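Local coordinates for protein ribonucleoside-diphosphate reductase, alpha chain (Actinobacillus ureae ATCC 25976, PDB 6DQX) that probably reduces ribonucleoside diphosphates to deoxyribonucleotides as the catalytic subunit of a class Id ribonucleotide reductase, at residues 106-112 with 135-141; 120-126 with 331-335; 180-184 with 271-276; 209-215 with 245-251. All coordinates share one frame; numbering follows the deposited sequence.

Contact 1: residues 106-112 with 135-141; sequences FGSYIGD and SAYFGDI. With EDO (1,2-ethanediol), chain H.
Tyr-137 O is gripped twice: beyond the last bridge of the strands Ile-110 N still donates to it (3.2 Å), and a water shares the oxygen. That water also donates to Ile-110 O (2.7 Å) and accepts from Asp-140 N, tying the type I turn 138-141 to the end of the first strand. Tyr-109 OH donates a short hydrogen bond of 2.6 Å to Asp-140 OD2, which receives it on the anti lone pair, away from the other carboxylate oxygen. The ring and carboxylate planes are turned 74° apart, and the acid lies at the ring edge. Tyr-109 reaches it because CG stands anti to the backbone N (chi1 171°), which lays the ring alongside that of Tyr-137, whose hydroxyl is used elsewhere, by Asp-186. On the face that carries Ala-136, Ile-110 CD1 sits almost centrally over one face of Phe-138, 3.6 Å from the ring centroid, while its CG2 branch meets Ile-141 CD1. Earlier in the strands Ser-108 N binds Ser-135 O at 2.9 Å, and Ser-108 O takes up Tyr-137 N. Parallel strands 105-109 and 134-137, linked through helix 114-130, form a beta-alpha-beta unit of the ribonucleotide reductase barrel.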
loop_
_atom_site.group_PDB
_atom_site.type_symbol
_atom_site.label_atom_id
_atom_site.label_comp_id
_atom_site.label_asym_id
_atom_site.label_seq_id
_atom_site.Cartn_x
_atom_site.Cartn_y
_atom_site.Cartn_z
ATOM N N PHE A 106 -6.760 6.427 -15.381
ATOM C CA PHE A 106 -6.918 6.988 -14.044
ATOM C C PHE A 106 -5.545 7.536 -13.640
ATOM O O PHE A 106 -4.575 6.768 -13.483
ATOM C CB PHE A 106 -7.415 5.911 -13.076
ATOM C CG PHE A 106 -7.884 6.443 -11.753
ATOM C CD1 PHE A 106 -6.984 6.946 -10.827
ATOM C CD2 PHE A 106 -9.239 6.447 -11.431
ATOM C CE1 PHE A 106 -7.410 7.448 -9.606
ATOM C CE2 PHE A 106 -9.673 6.945 -10.204
ATOM C CZ PHE A 106 -8.760 7.463 -9.296
ATOM N N GLY A 107 -5.447 8.852 -13.537
ATOM C CA GLY A 107 -4.173 9.532 -13.317
ATOM C C GLY A 107 -4.171 10.388 -12.095
ATOM O O GLY A 107 -4.941 11.339 -12.013
ATOM N N SER A 108 -3.313 10.047 -11.131
ATOM C CA SER A 108 -3.272 10.738 -9.840
ATOM C C SER A 108 -2.040 11.623 -9.694
ATOM O O SER A 108 -0.947 11.325 -10.226
ATOM C CB SER A 108 -3.306 9.751 -8.672
ATOM O OG SER A 108 -4.314 8.783 -8.866
ATOM N N TYR A 109 -2.227 12.703 -8.957
ATOM C CA TYR A 109 -1.150 13.577 -8.535
ATOM C C TYR A 109 -0.803 13.180 -7.097
ATOM O O TYR A 109 -1.685 13.130 -6.245
ATOM C CB TYR A 109 -1.603 15.027 -8.586
ATOM C CG TYR A 109 -0.636 15.984 -7.973
ATOM C CD1 TYR A 109 0.420 16.502 -8.705
ATOM C CD2 TYR A 109 -0.772 16.358 -6.616
ATOM C CE1 TYR A 109 1.322 17.379 -8.113
ATOM C CE2 TYR A 109 0.135 17.200 -6.025
ATOM C CZ TYR A 109 1.165 17.712 -6.772
ATOM O OH TYR A 109 2.049 18.583 -6.165
ATOM N N ILE A 110 0.468 12.892 -6.849
ATOM C CA ILE A 110 0.920 12.521 -5.482
ATOM C C ILE A 110 1.493 13.733 -4.752
ATOM O O ILE A 110 2.596 14.175 -5.044
ATOM C CB ILE A 110 1.959 11.384 -5.513
ATOM C CG1 ILE A 110 1.408 10.195 -6.309
ATOM C CG2 ILE A 110 2.292 10.953 -4.056
ATOM C CD1 ILE A 110 2.335 9.013 -6.482
ATOM N N GLY A 111 0.735 14.306 -3.811
ATOM C CA GLY A 111 1.257 15.409 -3.011
ATOM C C GLY A 111 2.368 14.949 -2.079
ATOM O O GLY A 111 2.447 13.776 -1.725
ATOM N N ASP A 112 3.214 15.889 -1.673
ATOM C CA ASP A 112 4.417 15.593 -0.892
ATOM C C ASP A 112 4.089 15.368 0.600
ATOM O O ASP A 112 4.548 16.121 1.474
ATOM C CB ASP A 112 5.401 16.759 -1.056
ATOM C CG ASP A 112 6.780 16.472 -0.491
ATOM O OD1 ASP A 112 7.287 15.322 -0.558
ATOM O OD2 ASP A 112 7.386 17.443 -0.005
ATOM N N SER A 135 -2.130 5.403 -13.321
ATOM C CA SER A 135 -0.869 6.102 -13.428
ATOM C C SER A 135 -0.803 7.193 -12.391
ATOM O O SER A 135 -1.844 7.677 -11.893
ATOM C CB SER A 135 -0.718 6.713 -14.848
ATOM O OG SER A 135 -1.770 7.641 -15.077
ATOM N N ALA A 136 0.409 7.647 -12.117
ATOM C CA ALA A 136 0.594 8.749 -11.200
ATOM C C ALA A 136 1.851 9.561 -11.400
ATOM O O ALA A 136 2.888 9.073 -11.907
ATOM C CB ALA A 136 0.499 8.241 -9.738
ATOM N N TYR A 137 1.773 10.810 -10.980
ATOM C CA TYR A 137 2.909 11.730 -11.041
ATOM C C TYR A 137 3.624 11.795 -9.686
ATOM O O TYR A 137 3.008 12.170 -8.693
ATOM C CB TYR A 137 2.453 13.125 -11.427
ATOM C CG TYR A 137 3.549 14.164 -11.468
ATOM C CD1 TYR A 137 4.613 14.058 -12.373
ATOM C CD2 TYR A 137 3.538 15.247 -10.613
ATOM C CE1 TYR A 137 5.618 15.028 -12.420
ATOM C CE2 TYR A 137 4.551 16.215 -10.633
ATOM C CZ TYR A 137 5.587 16.092 -11.548
ATOM O OH TYR A 137 6.582 17.044 -11.607
ATOM N N PHE A 138 4.926 11.513 -9.715
ATOM C CA PHE A 138 5.815 11.443 -8.519
ATOM C C PHE A 138 6.715 12.652 -8.339
ATOM O O PHE A 138 7.419 12.768 -7.314
ATOM C CB PHE A 138 6.685 10.179 -8.604
ATOM C CG PHE A 138 5.943 8.917 -8.340
ATOM C CD1 PHE A 138 5.077 8.388 -9.283
ATOM C CD2 PHE A 138 6.100 8.231 -7.132
ATOM C CE1 PHE A 138 4.389 7.221 -9.064
ATOM C CE2 PHE A 138 5.415 7.065 -6.920
ATOM C CZ PHE A 138 4.550 6.546 -7.866
ATOM N N GLY A 139 6.715 13.570 -9.305
ATOM C CA GLY A 139 7.725 14.614 -9.360
ATOM C C GLY A 139 7.697 15.714 -8.317
ATOM O O GLY A 139 8.666 16.471 -8.193
ATOM N N ASP A 140 6.596 15.848 -7.583
ATOM C CA ASP A 140 6.542 16.812 -6.488
ATOM C C ASP A 140 6.873 16.192 -5.126
ATOM O O ASP A 140 6.892 16.905 -4.126
ATOM C CB ASP A 140 5.195 17.553 -6.478
ATOM C CG ASP A 140 5.133 18.672 -7.531
ATOM O OD1 ASP A 140 6.176 19.096 -8.050
ATOM O OD2 ASP A 140 4.023 19.155 -7.803
ATOM N N ILE A 141 7.159 14.895 -5.097
ATOM C CA ILE A 141 7.722 14.254 -3.890
ATOM C C ILE A 141 9.167 14.745 -3.707
ATOM O O ILE A 141 9.999 14.685 -4.626
ATOM C CB ILE A 141 7.678 12.716 -3.990
ATOM C CG1 ILE A 141 6.229 12.221 -4.097
ATOM C CG2 ILE A 141 8.372 12.083 -2.789
ATOM C CD1 ILE A 141 6.097 10.768 -4.483
HETATM C C1 EDO H . 7.190 12.255 3.231
HETATM O O1 EDO H . 7.332 13.579 3.749
HETATM C C2 EDO H . 6.888 12.364 1.745
HETATM O O2 EDO H . 7.977 13.012 1.074
HETATM O O HOH W 1 4.225 14.179 -7.208
#

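Contact 2: residues 120-126 with 331-335; sequences TTAEVGM and PFLDR
Helix 114-130, the connecting helix of a beta-alpha-beta unit in the barrel domain, is met here by the loop before helix 334-343 and the first turn of that helix. Arg-335 forms a side-on, two-nitrogen salt bridge with Glu-123: NE bonds to OE2 at 3.0 Å and NH2 to OE1 at 2.8 Å. Both acceptors lie in the guanidinium plane, yet the carboxylate is turned 41° against it, and each oxygen is approached from above the carboxylate plane. Ser-108 OG and Ser-287 OG bond to Glu-123 OE1 and OE2, respectively. The arginine chain bends at chi3 (-69°), bringing its NE edge round to the acid, and NH2 has a second, less straight bond to Thr-120 OG1 at 3.1 Å, a hydroxyl also bonded to Glu-116 O. Water 2 donates to Glu-123 OE2 and Phe-332 O and accepts from Arg-335 N, bridging the acid to the start of helix 334-343. On the apolar side Ala-122 CB lies over one face of Phe-332, 3.6 Å from the ring centroid, and Met-126 CG touches Phe-332 CD2. Val-119 of the second subunit also packs on Phe-332. The buried carboxylate of Glu-123 is thus well compensated, which would be expected to favour its ionised form.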
loop_
_atom_site.group_PDB
_atom_site.type_symbol
_atom_site.label_atom_id
_atom_site.label_comp_id
_atom_site.label_asym_id
_atom_site.label_seq_id
_atom_site.Cartn_x
_atom_site.Cartn_y
_atom_site.Cartn_z
ATOM N N THR A 120 -3.472 8.239 -2.773
ATOM C CA THR A 120 -3.122 7.683 -4.083
ATOM C C THR A 120 -2.982 6.159 -4.040
ATOM O O THR A 120 -3.452 5.476 -4.933
ATOM C CB THR A 120 -1.851 8.338 -4.652
ATOM O OG1 THR A 120 -1.980 9.751 -4.560
ATOM C CG2 THR A 120 -1.621 7.916 -6.127
ATOM N N THR A 121 -2.398 5.625 -2.959
ATOM C CA THR A 121 -2.282 4.187 -2.777
ATOM C C THR A 121 -3.649 3.489 -2.811
ATOM O O THR A 121 -3.828 2.476 -3.498
ATOM C CB THR A 121 -1.509 3.858 -1.452
ATOM O OG1 THR A 121 -0.210 4.445 -1.521
ATOM C CG2 THR A 121 -1.325 2.401 -1.256
ATOM N N ALA A 122 -4.615 4.046 -2.081
ATOM C CA ALA A 122 -5.943 3.476 -2.034
ATOM C C ALA A 122 -6.649 3.617 -3.401
ATOM O O ALA A 122 -7.357 2.706 -3.795
ATOM C CB ALA A 122 -6.762 4.121 -0.916
ATOM N N GLU A 123 -6.442 4.721 -4.115
ATOM C CA GLU A 123 -7.005 4.878 -5.496
ATOM C C GLU A 123 -6.520 3.778 -6.393
ATOM O O GLU A 123 -7.333 3.065 -7.003
ATOM C CB GLU A 123 -6.620 6.212 -6.121
ATOM C CG GLU A 123 -7.323 7.446 -5.593
ATOM C CD GLU A 123 -6.741 8.719 -6.196
ATOM O OE1 GLU A 123 -5.520 8.774 -6.441
ATOM O OE2 GLU A 123 -7.487 9.688 -6.421
ATOM N N VAL A 124 -5.193 3.613 -6.433
ATOM C CA VAL A 124 -4.563 2.585 -7.245
ATOM C C VAL A 124 -5.018 1.167 -6.868
ATOM O O VAL A 124 -5.285 0.321 -7.739
ATOM C CB VAL A 124 -3.023 2.723 -7.239
ATOM C CG1 VAL A 124 -2.366 1.571 -7.997
ATOM C CG2 VAL A 124 -2.590 4.053 -7.840
ATOM N N GLY A 125 -5.141 0.890 -5.570
ATOM C CA GLY A 125 -5.687 -0.368 -5.148
ATOM C C GLY A 125 -7.078 -0.643 -5.661
ATOM O O GLY A 125 -7.334 -1.711 -6.213
ATOM N N MET A 126 -7.981 0.324 -5.485
ATOM C CA MET A 126 -9.358 0.151 -5.902
ATOM C C MET A 126 -9.448 -0.000 -7.423
ATOM O O MET A 126 -10.213 -0.841 -7.915
ATOM C CB MET A 126 -10.241 1.327 -5.468
ATOM C CG MET A 126 -10.446 1.458 -3.964
ATOM S SD MET A 126 -11.100 -0.050 -3.250
ATOM C CE MET A 126 -12.681 -0.206 -4.039
ATOM N N PRO A 331 -15.955 4.143 -2.572
ATOM C CA PRO A 331 -14.881 4.523 -1.673
ATOM C C PRO A 331 -13.588 4.740 -2.445
ATOM O O PRO A 331 -13.280 3.891 -3.311
ATOM C CB PRO A 331 -14.744 3.319 -0.732
ATOM C CG PRO A 331 -15.464 2.179 -1.377
ATOM C CD PRO A 331 -16.436 2.756 -2.352
ATOM N N PHE A 332 -12.933 5.884 -2.144
ATOM C CA PHE A 332 -11.567 6.275 -2.537
ATOM C C PHE A 332 -11.449 6.924 -3.925
ATOM O O PHE A 332 -10.381 7.418 -4.269
ATOM C CB PHE A 332 -10.570 5.114 -2.429
ATOM C CG PHE A 332 -10.383 4.614 -1.028
ATOM C CD1 PHE A 332 -9.908 5.464 -0.049
ATOM C CD2 PHE A 332 -10.651 3.290 -0.701
ATOM C CE1 PHE A 332 -9.713 5.011 1.253
ATOM C CE2 PHE A 332 -10.444 2.834 0.601
ATOM C CZ PHE A 332 -9.978 3.696 1.568
ATOM N N LEU A 333 -12.550 6.964 -4.669
ATOM C CA LEU A 333 -12.562 7.533 -6.023
ATOM C C LEU A 333 -13.090 8.988 -6.079
ATOM O O LEU A 333 -13.406 9.501 -7.179
ATOM C CB LEU A 333 -13.380 6.621 -6.913
ATOM C CG LEU A 333 -12.907 5.158 -7.012
ATOM C CD1 LEU A 333 -13.618 4.481 -8.166
ATOM C CD2 LEU A 333 -11.401 5.018 -7.151
ATOM N N ASP A 334 -13.120 9.680 -4.939
ATOM C CA ASP A 334 -13.693 11.047 -4.891
ATOM C C ASP A 334 -12.961 12.040 -5.810
ATOM O O ASP A 334 -13.596 12.941 -6.356
ATOM C CB ASP A 334 -13.783 11.628 -3.468
ATOM C CG ASP A 334 -12.463 11.599 -2.729
ATOM O OD1 ASP A 334 -11.821 10.517 -2.685
ATOM O OD2 ASP A 334 -12.076 12.646 -2.152
ATOM N N ARG A 335 -11.651 11.868 -5.991
ATOM C CA ARG A 335 -10.881 12.822 -6.808
ATOM C C ARG A 335 -11.215 12.640 -8.280
ATOM O O ARG A 335 -11.232 13.626 -9.018
ATOM C CB ARG A 335 -9.371 12.691 -6.592
ATOM C CG ARG A 335 -8.937 13.034 -5.173
ATOM C CD ARG A 335 -7.498 13.453 -5.082
ATOM N NE ARG A 335 -6.608 12.326 -5.347
ATOM C CZ ARG A 335 -5.291 12.332 -5.169
ATOM N NH1 ARG A 335 -4.658 13.422 -4.776
ATOM N NH2 ARG A 335 -4.587 11.238 -5.440
HETATM O O HOH W 2 -10.074 9.543 -6.038
#

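Contact 3: residues 180-184 with 271-276; sequences QFAGY and ASNLCT
Tyr-184 reaches across to the loop 271-276 and donates a hydrogen bond of 2.6 Å from OH to Asn-273 O, with the donor tilted 16° from the carbonyl plane. Its CG lies beside the backbone N, opposite the carbonyl carbon (chi1 -73°), carrying the ring out over the loop. Ala-271 CB packs obliquely against the root of the ring, 3.6 Å from Tyr-184 CG. The backbone of Ser-272 passes over one face, its N 3.8 Å from Tyr-184 CE2; this buried N has no hydrogen-bond partner in the model. Thr-276 CG2 lies 3.7 Å from Tyr-184 OH. Leu-274 supplies the rest. With CG anti to its backbone N (chi1 -176°), its two methyls fork over the start of the strand and the residue before it: CD1 lies 4.0 Å from Ala-182 CB, whereas CD2 rests 3.8 Å from Gln-180 CB, the Gln-180 and Leu-274 side chains crossing at about a right angle. Strand 181-186 runs between strands 134-137 and 209-213 of the barrel sheet. The loop lies across that sheet, with Tyr-137 touching Ala-271 and Tyr-209 touching Leu-274, while Phe-181, pointing away from the loop, meets Phe-164 of helix 156-170.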
loop_
_atom_site.group_PDB
_atom_site.type_symbol
_atom_site.label_atom_id
_atom_site.label_comp_id
_atom_site.label_asym_id
_atom_site.label_seq_id
_atom_site.Cartn_x
_atom_site.Cartn_y
_atom_site.Cartn_z
ATOM N N GLN A 180 -1.850 -2.912 -13.740
ATOM C CA GLN A 180 -0.904 -2.154 -14.552
ATOM C C GLN A 180 -0.858 -0.682 -14.128
ATOM O O GLN A 180 -1.888 0.008 -14.049
ATOM C CB GLN A 180 -1.255 -2.271 -16.019
ATOM C CG GLN A 180 -0.702 -3.531 -16.672
ATOM C CD GLN A 180 -1.062 -3.608 -18.131
ATOM O OE1 GLN A 180 -2.231 -3.475 -18.498
ATOM N NE2 GLN A 180 -0.067 -3.825 -18.975
ATOM N N PHE A 181 0.354 -0.207 -13.894
ATOM C CA PHE A 181 0.602 1.113 -13.358
ATOM C C PHE A 181 1.827 1.738 -13.995
ATOM O O PHE A 181 2.844 1.053 -14.241
ATOM C CB PHE A 181 0.786 1.010 -11.827
ATOM C CG PHE A 181 1.064 2.320 -11.157
ATOM C CD1 PHE A 181 0.028 3.199 -10.846
ATOM C CD2 PHE A 181 2.333 2.658 -10.785
ATOM C CE1 PHE A 181 0.280 4.399 -10.202
ATOM C CE2 PHE A 181 2.606 3.855 -10.165
ATOM C CZ PHE A 181 1.572 4.735 -9.869
ATOM N N ALA A 182 1.752 3.031 -14.260
ATOM C CA ALA A 182 2.887 3.802 -14.725
ATOM C C ALA A 182 3.120 5.005 -13.864
ATOM O O ALA A 182 2.202 5.811 -13.621
ATOM C CB ALA A 182 2.694 4.256 -16.176
ATOM N N GLY A 183 4.350 5.144 -13.394
ATOM C CA GLY A 183 4.752 6.320 -12.625
ATOM C C GLY A 183 5.538 7.281 -13.486
ATOM O O GLY A 183 6.355 6.845 -14.285
ATOM N N TYR A 184 5.314 8.575 -13.314
ATOM C CA TYR A 184 6.059 9.618 -14.034
ATOM C C TYR A 184 6.938 10.470 -13.109
ATOM O O TYR A 184 6.474 10.949 -12.073
ATOM C CB TYR A 184 5.086 10.516 -14.783
ATOM C CG TYR A 184 4.480 9.860 -16.012
ATOM C CD1 TYR A 184 3.440 8.949 -15.907
ATOM C CD2 TYR A 184 4.941 10.179 -17.279
ATOM C CE1 TYR A 184 2.880 8.364 -17.035
ATOM C CE2 TYR A 184 4.386 9.607 -18.412
ATOM C CZ TYR A 184 3.361 8.717 -18.286
ATOM O OH TYR A 184 2.809 8.162 -19.400
ATOM N N ALA A 271 1.822 14.813 -16.172
ATOM C CA ALA A 271 2.145 13.464 -16.603
ATOM C C ALA A 271 1.077 12.977 -17.570
ATOM O O ALA A 271 -0.021 13.540 -17.647
ATOM C CB ALA A 271 2.181 12.519 -15.392
ATOM N N SER A 272 1.387 11.909 -18.276
ATOM C CA SER A 272 0.384 11.192 -19.070
ATOM C C SER A 272 -0.104 9.923 -18.352
ATOM O O SER A 272 0.065 9.771 -17.113
ATOM C CB SER A 272 0.951 10.963 -20.492
ATOM O OG SER A 272 -0.010 10.363 -21.357
ATOM N N ASN A 273 -0.747 9.028 -19.087
ATOM C CA ASN A 273 -1.385 7.852 -18.532
ATOM C C ASN A 273 -0.537 6.613 -18.803
ATOM O O ASN A 273 0.597 6.718 -19.248
ATOM C CB ASN A 273 -2.772 7.671 -19.121
ATOM C CG ASN A 273 -2.726 7.312 -20.595
ATOM O OD1 ASN A 273 -2.006 7.955 -21.342
ATOM N ND2 ASN A 273 -3.436 6.275 -21.005
ATOM N N LEU A 274 -1.107 5.441 -18.532
ATOM C CA LEU A 274 -0.418 4.174 -18.751
ATOM C C LEU A 274 0.100 4.007 -20.186
ATOM O O LEU A 274 1.169 3.441 -20.387
ATOM C CB LEU A 274 -1.366 3.029 -18.418
ATOM C CG LEU A 274 -0.820 1.617 -18.493
ATOM C CD1 LEU A 274 0.206 1.421 -17.403
ATOM C CD2 LEU A 274 -1.961 0.618 -18.322
ATOM N N CYS A 275 -0.664 4.489 -21.183
ATOM C CA CYS A 275 -0.329 4.289 -22.600
ATOM C C CYS A 275 0.203 5.517 -23.360
ATOM O O CYS A 275 0.545 5.379 -24.534
ATOM C CB CYS A 275 -1.535 3.702 -23.318
ATOM S SG CYS A 275 -2.006 2.086 -22.635
ATOM N N THR A 276 0.335 6.643 -22.655
ATOM C CA THR A 276 0.987 7.903 -23.078
ATOM C C THR A 276 0.179 8.792 -24.033
ATOM O O THR A 276 0.707 9.812 -24.489
ATOM C CB THR A 276 2.427 7.749 -23.662
ATOM O OG1 THR A 276 2.372 7.235 -25.005
ATOM C CG2 THR A 276 3.296 6.832 -22.824
#

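Contact 4: residues 209-215 with 245-251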
loop_
_atom_site.group_PDB
_atom_site.type_symbol
_atom_site.label_atom_id
_atom_site.label_comp_id
_atom_site.label_asym_id
_atom_site.label_seq_id
_atom_site.Cartn_x
_atom_site.Cartn_y
_atom_site.Cartn_z
ATOM N N TYR A 209 5.445 0.242 -14.843
ATOM C CA TYR A 209 6.160 0.986 -15.881
ATOM C C TYR A 209 6.462 2.395 -15.403
ATOM O O TYR A 209 5.979 2.834 -14.347
ATOM C CB TYR A 209 5.312 1.046 -17.154
ATOM C CG TYR A 209 4.941 -0.308 -17.671
ATOM C CD1 TYR A 209 5.925 -1.181 -18.149
ATOM C CD2 TYR A 209 3.611 -0.732 -17.680
ATOM C CE1 TYR A 209 5.594 -2.444 -18.620
ATOM C CE2 TYR A 209 3.261 -1.998 -18.153
ATOM C CZ TYR A 209 4.256 -2.845 -18.620
ATOM O OH TYR A 209 3.911 -4.098 -19.076
ATOM N N TYR A 210 7.279 3.115 -16.161
ATOM C CA TYR A 210 7.517 4.513 -15.891
ATOM C C TYR A 210 7.793 5.338 -17.127
ATOM O O TYR A 210 8.178 4.820 -18.176
ATOM C CB TYR A 210 8.621 4.767 -14.837
ATOM C CG TYR A 210 10.065 4.538 -15.299
ATOM C CD1 TYR A 210 10.491 3.290 -15.726
ATOM C CD2 TYR A 210 10.967 5.578 -15.320
ATOM C CE1 TYR A 210 11.799 3.084 -16.164
ATOM C CE2 TYR A 210 12.269 5.396 -15.743
ATOM C CZ TYR A 210 12.674 4.146 -16.148
ATOM O OH TYR A 210 13.952 4.020 -16.573
ATOM N N GLY A 211 7.560 6.633 -16.944
ATOM C CA GLY A 211 7.838 7.658 -17.908
ATOM C C GLY A 211 8.652 8.762 -17.295
ATOM O O GLY A 211 8.591 9.015 -16.079
ATOM N N VAL A 212 9.403 9.444 -18.147
ATOM C CA VAL A 212 10.244 10.551 -17.744
ATOM C C VAL A 212 9.776 11.838 -18.405
ATOM O O VAL A 212 9.605 11.904 -19.644
ATOM C CB VAL A 212 11.721 10.268 -18.061
ATOM C CG1 VAL A 212 12.563 11.504 -17.767
ATOM C CG2 VAL A 212 12.205 9.080 -17.226
ATOM N N CYS A 213 9.546 12.846 -17.584
ATOM C CA CYS A 213 9.093 14.145 -18.065
ATOM C C CYS A 213 10.271 15.043 -18.398
ATOM O O CYS A 213 11.068 15.385 -17.532
ATOM C CB CYS A 213 8.138 14.805 -17.063
ATOM S SG CYS A 213 6.977 13.648 -16.325
ATOM N N VAL A 214 10.376 15.418 -19.672
ATOM C CA VAL A 214 11.550 16.098 -20.208
ATOM C C VAL A 214 11.156 17.431 -20.813
ATOM O O VAL A 214 10.363 17.456 -21.778
ATOM C CB VAL A 214 12.193 15.246 -21.337
ATOM C CG1 VAL A 214 13.444 15.934 -21.875
ATOM C CG2 VAL A 214 12.503 13.850 -20.844
ATOM N N GLY A 215 11.690 18.519 -20.251
ATOM C CA GLY A 215 11.387 19.882 -20.664
ATOM C C GLY A 215 12.227 20.379 -21.836
ATOM O O GLY A 215 13.299 19.842 -22.136
ATOM N N ILE A 245 11.460 1.112 -22.548
ATOM C CA ILE A 245 11.044 2.209 -21.690
ATOM C C ILE A 245 12.300 2.843 -21.073
ATOM O O ILE A 245 13.403 2.260 -21.188
ATOM C CB ILE A 245 10.011 1.703 -20.651
ATOM C CG1 ILE A 245 10.679 0.833 -19.563
ATOM C CG2 ILE A 245 8.879 0.971 -21.347
ATOM C CD1 ILE A 245 9.903 0.817 -18.272
ATOM N N PRO A 246 12.200 3.995 -20.407
ATOM C CA PRO A 246 10.948 4.704 -20.052
ATOM C C PRO A 246 10.169 5.273 -21.229
ATOM O O PRO A 246 10.745 5.582 -22.255
ATOM C CB PRO A 246 11.452 5.882 -19.210
ATOM C CG PRO A 246 12.859 6.113 -19.664
ATOM C CD PRO A 246 13.393 4.760 -20.012
ATOM N N TYR A 247 8.883 5.500 -21.014
ATOM C CA TYR A 247 8.119 6.438 -21.859
ATOM C C TYR A 247 8.703 7.849 -21.759
ATOM O O TYR A 247 9.325 8.226 -20.757
ATOM C CB TYR A 247 6.627 6.474 -21.427
ATOM C CG TYR A 247 6.004 5.112 -21.187
ATOM C CD1 TYR A 247 6.376 4.020 -21.945
ATOM C CD2 TYR A 247 5.018 4.928 -20.208
ATOM C CE1 TYR A 247 5.811 2.782 -21.754
ATOM C CE2 TYR A 247 4.445 3.674 -20.005
ATOM C CZ TYR A 247 4.858 2.611 -20.778
ATOM O OH TYR A 247 4.322 1.336 -20.617
ATOM N N LEU A 248 8.539 8.637 -22.820
ATOM C CA LEU A 248 8.928 10.027 -22.809
ATOM C C LEU A 248 7.687 10.902 -22.782
ATOM O O LEU A 248 6.760 10.681 -23.553
ATOM C CB LEU A 248 9.763 10.337 -24.035
ATOM C CG LEU A 248 11.094 9.566 -24.053
ATOM C CD1 LEU A 248 11.758 9.732 -25.407
ATOM C CD2 LEU A 248 12.002 10.059 -22.938
ATOM N N PHE A 249 7.683 11.879 -21.880
ATOM C CA PHE A 249 6.599 12.869 -21.787
ATOM C C PHE A 249 7.253 14.219 -21.989
ATOM O O PHE A 249 8.016 14.709 -21.136
ATOM C CB PHE A 249 5.871 12.727 -20.454
ATOM C CG PHE A 249 4.813 13.763 -20.212
ATOM C CD1 PHE A 249 3.621 13.742 -20.915
ATOM C CD2 PHE A 249 4.997 14.751 -19.266
ATOM C CE1 PHE A 249 2.638 14.700 -20.672
ATOM C CE2 PHE A 249 4.025 15.708 -19.021
ATOM C CZ PHE A 249 2.850 15.687 -19.737
ATOM N N PHE A 250 7.028 14.808 -23.165
ATOM C CA PHE A 250 7.562 16.143 -23.460
ATOM C C PHE A 250 6.645 17.201 -22.890
ATOM O O PHE A 250 5.740 17.698 -23.538
ATOM C CB PHE A 250 7.777 16.304 -24.966
ATOM C CG PHE A 250 8.804 15.371 -25.506
ATOM C CD1 PHE A 250 10.102 15.412 -25.004
ATOM C CD2 PHE A 250 8.490 14.434 -26.481
ATOM C CE1 PHE A 250 11.066 14.540 -25.491
ATOM C CE2 PHE A 250 9.460 13.558 -26.963
ATOM C CZ PHE A 250 10.741 13.626 -26.468
ATOM N N LYS A 251 6.925 17.555 -21.637
ATOM C CA LYS A 251 5.966 18.271 -20.814
ATOM C C LYS A 251 5.670 19.668 -21.318
ATOM O O LYS A 251 4.560 20.187 -21.136
ATOM C CB LYS A 251 6.431 18.288 -19.343
ATOM C CG LYS A 251 7.813 18.892 -19.097
ATOM C CD LYS A 251 8.153 18.811 -17.609
ATOM C CE LYS A 251 9.633 18.985 -17.352
ATOM N NZ LYS A 251 9.916 19.089 -15.883
#
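Four sound backbone hydrogen bonds join residues 209-215 to 245-251. Tyr-247 N binds Tyr-210 O at 3.0 Å, Val-212 N binds Tyr-247 O at 2.9 Å, and the exchange continues through Phe-249 N to Val-212 O and Val-214 N to Phe-249 O. A weak bond from Lys-251 N to Val-214 O follows at the start of helix 251-256. The lysine chain runs on, extended beyond CG, with CE 3.6 Å from Gly-215 N, and its NZ forms salt bridges with Asp-186 and Glu-188. Strands 209-213 and 247-249 are parallel neighbours in the barrel sheet, connected by two helices, 216-223 and 227-243. Gly-211 faces Tyr-247 where the backbones come closest, their CA atoms 4.1 Å apart. Tyr-247 lays its hydroxyl over one face of Tyr-209, OH standing 3.4 Å from CG of that ring. On the same face of the sheet as Tyr-247, Cys-213 SG lies 3.7 Å from Phe-249 CD2 in an oblique sulfur-aromatic contact. On the face that carries Val-212, Pro-246, preceded by a cis peptide, puts CB 3.8 Å from the Tyr-210 ring centroid and also touches Val-212 CG2. Tyr-210 CG lies between the backbone N and carbonyl carbon (chi1 74°), bringing its ring alongside the proline; Ile-245 CD1 meets Tyr-210 CD1 obliquely.

Contacts 1, 3 and 4 follow one another across a single sheet, in which strand 181-186 bridges the strand pairs of contacts 1 and 4. Ala-136 O accepts Tyr-184 N at 2.8 Å between contacts 1 and 3, and Phe-181 O accepts Tyr-209 N at 2.8 Å between contacts 3 and 4, whose centres are about 9 Å apart. Contact 2 uses the connecting helix of the contact 1 unit, which segment 331-335 packs against; Ser-108 OG lies 2.7 Å from Glu-123 OE1. All four lie away from the magnesium site known at His-65, but another magnesium ion lies about 4 Å from the Tyr-137 side chain and about 6 Å from that of Lys-251.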